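Local coordinates for protein enterotoxin type A (Staphylococcus aureus, PDB 1DYQ) that acts as a superantigen, binding MHC class II and T-cell receptor molecules to activate T cells, and causes staphylococcal food poisoning, at residues Leu88-Gly94 with Ala106-Val112. The protein carries 3 engineered substitutions. Numbering follows the deposited sequence.
Sequences LYGAYAG and ACMYGGV. Engineered in segment 88-94: Ala-93 (natural residue Tyr).
Three backbone hydrogen bonds join strands 86-91 and 105-114, antiparallel neighbours in the OB-fold sheet; the second is broken at Gly-110 and Gly-111. Ala-93 and Cys-107 form a hydrogen-bonded pair: Ala-93 N to Cys-107 O is 2.9 Å and Cys-107 N to Ala-93 O is 3.0 Å. Ala-93 is engineered; the natural residue is Tyr. At the other end Tyr-89 N donates to Gly-111 O at 2.8 Å, beside the non-hydrogen-bonded pair Leu-88 and Val-112. Between these pairs the regular hydrogen bonding is interrupted, though CA atoms stay close: Tyr-92 to Met-108 4.4 Å, Gly-90 to Gly-111 4.7 Å. Water 1 lies between Ala-91 O (2.8 Å) and Tyr-109 N (2.9 Å), accepting from the latter. Segment 106-112 is extended up to Tyr-109, then turns through Gly-110 (phi 63°, psi -141°) and Gly-111 (88°, 7°). The short strands 88-91 and 106-109 run at 105° to each other, axes 6.3 Å apart at closest; the antiparallel pairs flank this crossing. Cys-107 is tied by a disulfide to Cys-97 in the intervening loop. Tyr-92, chi1 p, sets its ring obliquely by Ala-106, CD1 to CB 3.8 Å. Leu-88 CD2 meets Val-112 CG2 at 3.7 Å and Met-108 CE at 4.1 Å. Met-108, chi1 and chi2 t, fills the space beside Gly-90, where a CB would clash: its SD lies 3.5 Å from Gly-90 CA.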
ATOM      1  N   LEU A  88      -6.551  -9.528   5.875  1.00 13.25           N
ATOM      2  CA  LEU A  88      -6.616  -8.205   5.259  1.00 12.70           C
ATOM      3  C   LEU A  88      -5.500  -7.305   5.812  1.00 11.91           C
ATOM      4  O   LEU A  88      -5.198  -7.304   6.979  1.00 11.65           O
ATOM      5  CB  LEU A  88      -7.960  -7.522   5.596  1.00 13.66           C
ATOM      6  CG  LEU A  88      -9.204  -8.379   5.220  1.00 15.38           C
ATOM      7  CD1 LEU A  88     -10.445  -7.578   5.711  1.00 18.58           C
ATOM      8  CD2 LEU A  88      -9.275  -8.605   3.752  1.00 18.87           C
ATOM      9  N   TYR A  89      -4.935  -6.513   4.887  1.00 10.47           N
ATOM     10  CA  TYR A  89      -3.980  -5.478   5.302  1.00 10.59           C
ATOM     11  C   TYR A  89      -3.970  -4.391   4.214  1.00 10.38           C
ATOM     12  O   TYR A  89      -3.451  -4.583   3.131  1.00 11.47           O
ATOM     13  CB  TYR A  89      -2.547  -6.020   5.476  1.00 12.30           C
ATOM     14  CG  TYR A  89      -1.611  -5.034   6.168  1.00 12.74           C
ATOM     15  CD1 TYR A  89      -1.293  -3.803   5.595  1.00 13.21           C
ATOM     16  CD2 TYR A  89      -1.022  -5.364   7.373  1.00 13.21           C
ATOM     17  CE1 TYR A  89      -0.465  -2.896   6.243  1.00 13.35           C
ATOM     18  CE2 TYR A  89      -0.184  -4.473   8.030  1.00 15.54           C
ATOM     19  CZ  TYR A  89       0.112  -3.269   7.448  1.00 13.84           C
ATOM     20  OH  TYR A  89       0.926  -2.367   8.107  1.00 15.81           O
ATOM     21  N   GLY A  90      -4.740  -3.320   4.469  1.00 10.90           N
ATOM     22  CA  GLY A  90      -4.832  -2.277   3.434  1.00 12.74           C
ATOM     23  C   GLY A  90      -5.436  -1.005   4.015  1.00 11.58           C
ATOM     24  O   GLY A  90      -6.048  -1.041   5.085  1.00 12.84           O
ATOM     25  N   ALA A  91      -5.282   0.089   3.293  1.00 11.40           N
ATOM     26  CA  ALA A  91      -5.795   1.375   3.782  1.00 11.40           C
ATOM     27  C   ALA A  91      -7.200   1.564   3.170  1.00  9.42           C
ATOM     28  O   ALA A  91      -7.349   1.517   1.962  1.00 12.05           O
ATOM     29  CB  ALA A  91      -4.889   2.497   3.214  1.00 12.13           C
ATOM     30  N   TYR A  92      -8.136   1.935   4.042  1.00 10.49           N
ATOM     31  CA  TYR A  92      -9.519   2.116   3.541  1.00 10.68           C
ATOM     32  C   TYR A  92      -9.977   3.547   3.717  1.00 10.48           C
ATOM     33  O   TYR A  92      -9.487   4.293   4.547  1.00 10.74           O
ATOM     34  CB  TYR A  92     -10.465   1.169   4.304  1.00 11.69           C
ATOM     35  CG  TYR A  92     -10.585   1.419   5.787  1.00 10.69           C
ATOM     36  CD1 TYR A  92     -11.366   2.447   6.300  1.00 10.49           C
ATOM     37  CD2 TYR A  92      -9.847   0.662   6.704  1.00 12.29           C
ATOM     38  CE1 TYR A  92     -11.426   2.717   7.639  1.00 11.50           C
ATOM     39  CE2 TYR A  92      -9.920   0.913   8.066  1.00 13.24           C
ATOM     40  CZ  TYR A  92     -10.716   1.940   8.536  1.00 12.40           C
ATOM     41  OH  TYR A  92     -10.773   2.195   9.879  1.00 14.14           O
ATOM     42  N   ALA A  93     -10.999   3.911   2.917  1.00 10.48           N
ATOM     43  CA  ALA A  93     -11.626   5.240   3.109  1.00  9.37           C
ATOM     44  C   ALA A  93     -12.889   5.271   2.228  1.00  8.29           C
ATOM     45  O   ALA A  93     -12.928   4.680   1.188  1.00 10.48           O
ATOM     46  CB  ALA A  93     -10.684   6.340   2.579  1.00  9.58           C
ATOM     47  N   GLY A  94     -13.867   6.093   2.680  1.00 10.32           N
ATOM     48  CA  GLY A  94     -15.043   6.294   1.845  1.00 10.86           C
ATOM     49  C   GLY A  94     -14.679   6.942   0.511  1.00 11.59           C
ATOM     50  O   GLY A  94     -15.292   6.711  -0.496  1.00 13.11           O
ATOM     51  N   ALA A 106     -16.909   1.765   3.544  1.00 15.68           N
ATOM     52  CA  ALA A 106     -15.555   2.287   3.228  1.00 13.50           C
ATOM     53  C   ALA A 106     -14.889   1.388   2.217  1.00 11.92           C
ATOM     54  O   ALA A 106     -15.200   0.180   2.213  1.00 12.32           O
ATOM     55  CB  ALA A 106     -14.684   2.301   4.489  1.00 14.04           C
ATOM     56  N   CYS A 107     -14.028   1.854   1.319  1.00 10.62           N
ATOM     57  CA  CYS A 107     -13.452   1.006   0.306  1.00 10.86           C
ATOM     58  C   CYS A 107     -11.925   0.886   0.449  1.00 10.85           C
ATOM     59  O   CYS A 107     -11.244   1.811   0.880  1.00 10.20           O
ATOM     60  CB  CYS A 107     -13.773   1.542  -1.106  1.00 11.92           C
ATOM     61  SG  CYS A 107     -15.586   1.438  -1.451  1.00 17.09           S
ATOM     62  N   MET A 108     -11.450  -0.296   0.132  1.00 12.54           N
ATOM     63  CA  MET A 108      -9.990  -0.566   0.083  1.00 13.80           C
ATOM     64  C   MET A 108      -9.686  -1.191  -1.254  1.00 12.25           C
ATOM     65  O   MET A 108     -10.535  -1.941  -1.814  1.00 11.33           O
ATOM     66  CB  MET A 108      -9.673  -1.504   1.222  1.00 16.28           C
ATOM     67  CG  MET A 108      -8.464  -2.365   1.185  1.00 21.42           C
ATOM     68  SD  MET A 108      -8.205  -3.054   2.863  1.00 17.73           S
ATOM     69  CE  MET A 108      -8.612  -4.748   2.574  1.00 15.24           C
ATOM     70  N   TYR A 109      -8.521  -0.948  -1.833  1.00 10.02           N
ATOM     71  CA  TYR A 109      -8.091  -1.535  -3.065  1.00 10.38           C
ATOM     72  C   TYR A 109      -7.180  -2.743  -2.807  1.00  9.90           C
ATOM     73  O   TYR A 109      -6.133  -2.554  -2.168  1.00 11.08           O
ATOM     74  CB  TYR A 109      -7.318  -0.526  -3.904  1.00 12.13           C
ATOM     75  CG  TYR A 109      -8.088   0.648  -4.451  1.00 11.61           C
ATOM     76  CD1 TYR A 109      -8.976   0.460  -5.508  1.00 13.53           C
ATOM     77  CD2 TYR A 109      -7.814   1.933  -4.012  1.00 13.65           C
ATOM     78  CE1 TYR A 109      -9.626   1.562  -6.069  1.00 14.17           C
ATOM     79  CE2 TYR A 109      -8.443   3.025  -4.578  1.00 12.30           C
ATOM     80  CZ  TYR A 109      -9.358   2.816  -5.582  1.00 14.95           C
ATOM     81  OH  TYR A 109      -9.940   3.926  -6.189  1.00 16.25           O
ATOM     82  N   GLY A 110      -7.639  -3.929  -3.140  1.00  9.62           N
ATOM     83  CA  GLY A 110      -6.802  -5.120  -2.817  1.00 11.35           C
ATOM     84  C   GLY A 110      -6.600  -5.291  -1.340  1.00 10.85           C
ATOM     85  O   GLY A 110      -7.493  -5.061  -0.505  1.00 11.36           O
ATOM     86  N   GLY A 111      -5.377  -5.692  -0.933  1.00 11.19           N
ATOM     87  CA  GLY A 111      -5.061  -5.880   0.469  1.00 11.40           C
ATOM     88  C   GLY A 111      -5.362  -7.273   1.001  1.00 10.82           C
ATOM     89  O   GLY A 111      -5.319  -7.424   2.243  1.00 12.71           O
ATOM     90  N   VAL A 112      -5.747  -8.218   0.159  1.00 10.26           N
ATOM     91  CA  VAL A 112      -6.212  -9.517   0.667  1.00 11.44           C
ATOM     92  C   VAL A 112      -5.227 -10.637   0.373  1.00 12.01           C
ATOM     93  O   VAL A 112      -4.687 -10.737  -0.719  1.00 12.92           O
ATOM     94  CB  VAL A 112      -7.552  -9.848  -0.045  1.00 13.12           C
ATOM     95  CG1 VAL A 112      -8.169 -11.135   0.501  1.00 14.04           C
ATOM     96  CG2 VAL A 112      -8.512  -8.686   0.159  1.00 13.73           C
TER
HETATM   97  O   HOH W   1      -6.359   0.340  -0.426  1.00 11.45           O